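Local coordinates for protein HTH-type transcriptional regulator yiaJ (Escherichia coli, PDB 1YSQ) that represses transcription of the yiaKLMNOPQRS operon, which may serve in the use of 2,3-diketo-L-gulonate, and is represented here by its C-terminal effector-binding domain of the IclR family, at residues Ala68-Phe76 against Pro136-Ala147. Numbering follows the deposited sequence.
Sequences AMGKIYMAF and PVFDIHGRVPYA. With PO4 (phosphate ion), chain D; PO4 (phosphate ion), chain B.
Helix 68-75 packs against the hairpin formed by the end of strand 130-137 and the start of strand 146-153, with Met69 nearest Ala147 (CA atoms 5.8 Å apart), Ile72 nearest Pro136 and Tyr73 nearest Val144; no hydrogen bond links the two segments directly. Val144 sits between two aromatic side chains of segment 68-76, Tyr73 and Phe76. Its CG1, anti to the backbone N (chi1 -176°), meets Tyr73 CE1 at 3.8 Å, which leaves CG2 for CB and the ring of Phe76. Ile72 CG2 reaches both Val144 CG1 and, at 3.8 Å, Pro136 CB, the Ile72 and Pro136 side chains crossing at about a right angle. Farther along, Phe138 turns its edge to the face of Phe76 in an offset edge-to-face pair, centroids 5.3 Å apart and planes at 71°. At the other end Met69 CG lies 3.7 Å from Ala147 CB, a methyl that also touches the Tyr73 ring near CZ. The Tyr73 hydroxyl is hydrogen-bonded to Ser32 on the neighbouring strand 28-35. An alanine in place of Tyr73 is likely to open a gap beside Val144 and Ala147 and leave the Ser32 hydroxyl without this partner. The loop between the strands holds a type I beta turn from Asp139 to Gly142, with Asp139 OD2 salt-bridged to Arg143 NH2. Two phosphates, both probably from the crystallisation liquor, lie alongside: one accepts a bond from Val144 N (3.0 Å), and the other is held at the helix N-terminus by Ala68 N and, almost straight, Met69 N (172°). Ser67 and Ser149 also bind phosphate, so the helix start and the adjoining sheet form an anion site, consistent with the effector pocket of the GAF-like IclR C-terminal domain.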
ATOM      1  N   ALA A  68      -1.955  -3.563  -2.768  1.00 22.63           N
ATOM      2  CA  ALA A  68      -1.339  -3.940  -1.483  1.00 21.17           C
ATOM      3  C   ALA A  68      -1.847  -3.059  -0.327  1.00 21.06           C
ATOM      4  O   ALA A  68      -2.215  -3.566   0.745  1.00 20.20           O
ATOM      5  CB  ALA A  68       0.197  -3.915  -1.572  1.00 21.81           C
ATOM      6  N   MET A  69      -1.863  -1.745  -0.541  1.00 20.49           N
ATOM      7  CA  MET A  69      -2.446  -0.807   0.430  1.00 19.98           C
ATOM      8  C   MET A  69      -3.941  -1.096   0.674  1.00 20.26           C
ATOM      9  O   MET A  69      -4.400  -1.089   1.827  1.00 20.39           O
ATOM     10  CB  MET A  69      -2.216   0.640  -0.022  1.00 19.40           C
ATOM     11  CG  MET A  69      -0.721   1.108   0.077  1.00 18.04           C
ATOM     12  SD  MET A  69      -0.429   2.865  -0.357  1.00  4.88           S
ATOM     13  CE  MET A  69      -0.744   2.777  -1.977  1.00 15.42           C
ATOM     14  N   GLY A  70      -4.684  -1.379  -0.402  1.00 20.09           N
ATOM     15  CA  GLY A  70      -6.098  -1.741  -0.295  1.00 20.23           C
ATOM     16  C   GLY A  70      -6.317  -3.000   0.544  1.00 20.34           C
ATOM     17  O   GLY A  70      -7.250  -3.067   1.346  1.00 19.75           O
ATOM     18  N   LYS A  71      -5.442  -3.996   0.379  1.00 20.04           N
ATOM     19  CA  LYS A  71      -5.531  -5.220   1.178  1.00 20.24           C
ATOM     20  C   LYS A  71      -5.270  -4.934   2.659  1.00 20.54           C
ATOM     21  O   LYS A  71      -5.928  -5.508   3.537  1.00 20.82           O
ATOM     22  CB  LYS A  71      -4.596  -6.302   0.632  1.00 20.09           C
ATOM     23  CG  LYS A  71      -5.085  -6.868  -0.707  1.00 20.87           C
ATOM     24  CD  LYS A  71      -4.260  -8.098  -1.152  1.00 19.08           C
ATOM     25  CE  LYS A  71      -2.811  -7.697  -1.454  1.00 21.29           C
ATOM     26  NZ  LYS A  71      -1.979  -8.827  -1.969  1.00 19.84           N
ATOM     27  N   ILE A  72      -4.353  -4.010   2.938  1.00 19.64           N
ATOM     28  CA  ILE A  72      -4.125  -3.563   4.321  1.00 19.05           C
ATOM     29  C   ILE A  72      -5.408  -2.974   4.911  1.00 19.23           C
ATOM     30  O   ILE A  72      -5.800  -3.322   6.019  1.00 18.64           O
ATOM     31  CB  ILE A  72      -2.964  -2.550   4.360  1.00 18.82           C
ATOM     32  CG1 ILE A  72      -1.641  -3.291   4.187  1.00 19.25           C
ATOM     33  CG2 ILE A  72      -2.955  -1.720   5.670  1.00 18.84           C
ATOM     34  CD1 ILE A  72      -0.489  -2.382   3.880  1.00 19.94           C
ATOM     35  N   TYR A  73      -6.078  -2.099   4.159  1.00 18.45           N
ATOM     36  CA  TYR A  73      -7.337  -1.526   4.649  1.00 18.69           C
ATOM     37  C   TYR A  73      -8.342  -2.618   4.981  1.00 19.08           C
ATOM     38  O   TYR A  73      -8.950  -2.586   6.038  1.00 18.80           O
ATOM     39  CB  TYR A  73      -7.930  -0.553   3.626  1.00 18.37           C
ATOM     40  CG  TYR A  73      -7.062   0.671   3.379  1.00 18.68           C
ATOM     41  CD1 TYR A  73      -6.480   1.362   4.442  1.00 18.19           C
ATOM     42  CD2 TYR A  73      -6.846   1.148   2.078  1.00 19.23           C
ATOM     43  CE1 TYR A  73      -5.688   2.508   4.227  1.00 20.50           C
ATOM     44  CE2 TYR A  73      -6.042   2.290   1.848  1.00 20.17           C
ATOM     45  CZ  TYR A  73      -5.477   2.962   2.925  1.00 19.88           C
ATOM     46  OH  TYR A  73      -4.709   4.088   2.706  1.00 19.41           O
ATOM     47  N   MET A  74      -8.510  -3.597   4.090  1.00 19.14           N
ATOM     48  CA  MET A  74      -9.440  -4.704   4.395  1.00 19.20           C
ATOM     49  C   MET A  74      -8.969  -5.565   5.583  1.00 19.27           C
ATOM     50  O   MET A  74      -9.793  -6.001   6.401  1.00 19.82           O
ATOM     51  CB  MET A  74      -9.702  -5.583   3.172  1.00 19.09           C
ATOM     52  CG  MET A  74     -10.617  -4.900   2.110  1.00 20.03           C
ATOM     53  SD  MET A  74     -11.350  -5.987   0.819  1.00  8.59           S
ATOM     54  CE  MET A  74      -9.968  -6.615   0.182  1.00 13.40           C
ATOM     55  N   ALA A  75      -7.659  -5.801   5.678  1.00 19.12           N
ATOM     56  CA  ALA A  75      -7.106  -6.652   6.737  1.00 20.15           C
ATOM     57  C   ALA A  75      -7.368  -6.082   8.123  1.00 20.15           C
ATOM     58  O   ALA A  75      -7.530  -6.833   9.085  1.00 20.62           O
ATOM     59  CB  ALA A  75      -5.606  -6.876   6.525  1.00 19.47           C
ATOM     60  N   PHE A  76      -7.395  -4.755   8.229  1.00 20.44           N
ATOM     61  CA  PHE A  76      -7.689  -4.099   9.507  1.00 20.97           C
ATOM     62  C   PHE A  76      -9.154  -3.675   9.692  1.00 21.95           C
ATOM     63  O   PHE A  76      -9.522  -3.108  10.738  1.00 21.55           O
ATOM     64  CB  PHE A  76      -6.726  -2.937   9.709  1.00 21.25           C
ATOM     65  CG  PHE A  76      -5.354  -3.388  10.116  1.00 20.63           C
ATOM     66  CD1 PHE A  76      -4.971  -3.366  11.458  1.00 19.70           C
ATOM     67  CD2 PHE A  76      -4.451  -3.861   9.152  1.00 20.28           C
ATOM     68  CE1 PHE A  76      -3.686  -3.803  11.846  1.00 18.24           C
ATOM     69  CE2 PHE A  76      -3.184  -4.299   9.512  1.00 20.27           C
ATOM     70  CZ  PHE A  76      -2.802  -4.280  10.872  1.00 18.53           C
ATOM     71  N   PRO A 136       0.538  -0.152   6.986  1.00 19.41           N
ATOM     72  CA  PRO A 136      -0.467   0.786   7.514  1.00 19.42           C
ATOM     73  C   PRO A 136       0.148   2.015   8.186  1.00 20.01           C
ATOM     74  O   PRO A 136       1.271   1.933   8.680  1.00 20.03           O
ATOM     75  CB  PRO A 136      -1.203  -0.059   8.563  1.00 19.99           C
ATOM     76  CG  PRO A 136      -0.138  -1.051   9.056  1.00 18.73           C
ATOM     77  CD  PRO A 136       0.646  -1.379   7.811  1.00 19.41           C
ATOM     78  N   VAL A 137      -0.577   3.142   8.169  1.00 19.58           N
ATOM     79  CA  VAL A 137      -0.280   4.303   9.009  1.00 20.24           C
ATOM     80  C   VAL A 137      -1.438   4.337   9.998  1.00 21.15           C
ATOM     81  O   VAL A 137      -2.589   4.502   9.602  1.00 21.06           O
ATOM     82  CB  VAL A 137      -0.244   5.627   8.198  1.00 21.44           C
ATOM     83  CG1 VAL A 137      -0.110   6.866   9.129  1.00 20.81           C
ATOM     84  CG2 VAL A 137       0.871   5.578   7.163  1.00 20.97           C
ATOM     85  N   PHE A 138      -1.151   4.115  11.274  1.00 21.76           N
ATOM     86  CA  PHE A 138      -2.224   4.004  12.261  1.00 23.11           C
ATOM     87  C   PHE A 138      -2.615   5.377  12.804  1.00 24.24           C
ATOM     88  O   PHE A 138      -1.746   6.239  12.986  1.00 24.19           O
ATOM     89  CB  PHE A 138      -1.772   3.101  13.428  1.00 22.92           C
ATOM     90  CG  PHE A 138      -1.659   1.639  13.062  1.00 22.65           C
ATOM     91  CD1 PHE A 138      -2.805   0.859  12.885  1.00 21.42           C
ATOM     92  CD2 PHE A 138      -0.401   1.043  12.917  1.00 22.45           C
ATOM     93  CE1 PHE A 138      -2.707  -0.509  12.554  1.00 21.61           C
ATOM     94  CE2 PHE A 138      -0.280  -0.319  12.584  1.00 22.81           C
ATOM     95  CZ  PHE A 138      -1.454  -1.096  12.402  1.00 20.96           C
ATOM     96  N   ASP A 139      -3.899   5.580  13.080  1.00 26.10           N
ATOM     97  CA  ASP A 139      -4.289   6.731  13.904  1.00 28.54           C
ATOM     98  C   ASP A 139      -4.149   6.375  15.399  1.00 29.70           C
ATOM     99  O   ASP A 139      -3.737   5.258  15.738  1.00 29.27           O
ATOM    100  CB  ASP A 139      -5.675   7.283  13.539  1.00 28.39           C
ATOM    101  CG  ASP A 139      -6.839   6.352  13.925  1.00 30.93           C
ATOM    102  OD1 ASP A 139      -6.680   5.398  14.736  1.00 30.23           O
ATOM    103  OD2 ASP A 139      -7.984   6.531  13.454  1.00 31.37           O
ATOM    104  N   ILE A 140      -4.474   7.320  16.283  1.00 31.68           N
ATOM    105  CA  ILE A 140      -4.315   7.107  17.729  1.00 33.38           C
ATOM    106  C   ILE A 140      -5.134   5.923  18.252  1.00 33.91           C
ATOM    107  O   ILE A 140      -4.794   5.341  19.285  1.00 35.06           O
ATOM    108  CB  ILE A 140      -4.629   8.402  18.547  1.00 33.70           C
ATOM    109  CG1 ILE A 140      -5.949   9.036  18.096  1.00 34.62           C
ATOM    110  CG2 ILE A 140      -3.452   9.399  18.470  1.00 35.02           C
ATOM    111  CD1 ILE A 140      -6.667   9.814  19.195  1.00 38.35           C
ATOM    112  N   HIS A 141      -6.194   5.565  17.530  1.00 34.10           N
ATOM    113  CA  HIS A 141      -7.102   4.492  17.941  1.00 34.54           C
ATOM    114  C   HIS A 141      -6.818   3.155  17.262  1.00 33.02           C
ATOM    115  O   HIS A 141      -7.608   2.229  17.370  1.00 33.34           O
ATOM    116  CB  HIS A 141      -8.557   4.898  17.678  1.00 35.19           C
ATOM    117  CG  HIS A 141      -8.969   6.176  18.354  1.00 38.75           C
ATOM    118  ND1 HIS A 141      -8.775   6.406  19.702  1.00 41.64           N
ATOM    119  CD2 HIS A 141      -9.573   7.286  17.866  1.00 40.94           C
ATOM    120  CE1 HIS A 141      -9.243   7.603  20.014  1.00 42.26           C
ATOM    121  NE2 HIS A 141      -9.731   8.159  18.918  1.00 42.35           N
ATOM    122  N   GLY A 142      -5.704   3.059  16.549  1.00 31.87           N
ATOM    123  CA  GLY A 142      -5.359   1.827  15.860  1.00 30.22           C
ATOM    124  C   GLY A 142      -6.159   1.547  14.597  1.00 29.23           C
ATOM    125  O   GLY A 142      -6.090   0.447  14.043  1.00 28.96           O
ATOM    126  N   ARG A 143      -6.917   2.535  14.132  1.00 27.99           N
ATOM    127  CA  ARG A 143      -7.534   2.444  12.812  1.00 27.12           C
ATOM    128  C   ARG A 143      -6.471   2.795  11.768  1.00 25.30           C
ATOM    129  O   ARG A 143      -5.400   3.284  12.123  1.00 24.63           O
ATOM    130  CB  ARG A 143      -8.749   3.372  12.715  1.00 28.37           C
ATOM    131  CG  ARG A 143      -9.983   2.857  13.494  1.00 31.88           C
ATOM    132  CD  ARG A 143     -11.074   3.912  13.650  1.00 38.74           C
ATOM    133  NE  ARG A 143     -10.512   5.139  14.232  1.00 43.87           N
ATOM    134  CZ  ARG A 143     -11.103   6.333  14.246  1.00 46.82           C
ATOM    135  NH1 ARG A 143     -12.312   6.512  13.713  1.00 48.90           N
ATOM    136  NH2 ARG A 143     -10.479   7.362  14.808  1.00 48.65           N
ATOM    137  N   VAL A 144      -6.757   2.507  10.498  1.00 23.66           N
ATOM    138  CA  VAL A 144      -5.803   2.686   9.405  1.00 21.88           C
ATOM    139  C   VAL A 144      -6.372   3.651   8.332  1.00 21.74           C
ATOM    140  O   VAL A 144      -6.986   3.222   7.354  1.00 21.75           O
ATOM    141  CB  VAL A 144      -5.429   1.316   8.759  1.00 21.83           C
ATOM    142  CG1 VAL A 144      -4.339   1.496   7.675  1.00 21.78           C
ATOM    143  CG2 VAL A 144      -4.969   0.301   9.835  1.00 20.24           C
ATOM    144  N   PRO A 145      -6.228   4.949   8.550  1.00 21.66           N
ATOM    145  CA  PRO A 145      -6.719   5.936   7.579  1.00 21.51           C
ATOM    146  C   PRO A 145      -5.853   6.056   6.310  1.00 20.79           C
ATOM    147  O   PRO A 145      -6.373   6.472   5.267  1.00 21.44           O
ATOM    148  CB  PRO A 145      -6.718   7.242   8.400  1.00 21.24           C
ATOM    149  CG  PRO A 145      -5.583   7.054   9.357  1.00 22.30           C
ATOM    150  CD  PRO A 145      -5.688   5.593   9.765  1.00 21.70           C
ATOM    151  N   TYR A 146      -4.571   5.694   6.398  1.00 20.44           N
ATOM    152  CA  TYR A 146      -3.596   5.912   5.313  1.00 19.88           C
ATOM    153  C   TYR A 146      -2.656   4.719   5.267  1.00 19.57           C
ATOM    154  O   TYR A 146      -2.572   3.951   6.223  1.00 18.27           O
ATOM    155  CB  TYR A 146      -2.750   7.183   5.521  1.00 19.94           C
ATOM    156  CG  TYR A 146      -3.569   8.410   5.792  1.00 21.91           C
ATOM    157  CD1 TYR A 146      -4.233   9.073   4.759  1.00 24.11           C
ATOM    158  CD2 TYR A 146      -3.714   8.890   7.088  1.00 24.50           C
ATOM    159  CE1 TYR A 146      -5.020  10.183   5.018  1.00 24.66           C
ATOM    160  CE2 TYR A 146      -4.492  10.010   7.347  1.00 24.39           C
ATOM    161  CZ  TYR A 146      -5.135  10.638   6.315  1.00 25.81           C
ATOM    162  OH  TYR A 146      -5.895  11.737   6.586  1.00 28.55           O
ATOM    163  N   ALA A 147      -1.936   4.591   4.159  1.00 19.41           N
ATOM    164  CA  ALA A 147      -0.988   3.500   3.996  1.00 19.28           C
ATOM    165  C   ALA A 147       0.127   3.963   3.066  1.00 19.25           C
ATOM    166  O   ALA A 147      -0.058   4.888   2.264  1.00 18.40           O
ATOM    167  CB  ALA A 147      -1.706   2.259   3.433  1.00 19.68           C
TER
HETATM  168  P   PO4 D 303      -9.458   0.666   7.988  1.00 34.06           P
HETATM  169  O1  PO4 D 303      -8.692   1.413   6.916  1.00 31.99           O
HETATM  170  O2  PO4 D 303      -8.972  -0.770   8.065  1.00 30.02           O
HETATM  171  O3  PO4 D 303      -9.289   1.365   9.322  1.00 31.33           O
HETATM  172  O4  PO4 D 303     -10.909   0.659   7.553  1.00 34.17           O
HETATM  173  P   PO4 B 301      -0.331  -0.615  -4.115  1.00 32.99           P
HETATM  174  O1  PO4 B 301      -0.228  -2.049  -4.665  1.00 29.61           O
HETATM  175  O2  PO4 B 301      -0.731  -0.587  -2.675  1.00 33.75           O
HETATM  176  O3  PO4 B 301       0.962   0.155  -4.310  1.00 33.22           O
HETATM  177  O4  PO4 B 301      -1.421   0.059  -4.933  1.00 35.04           O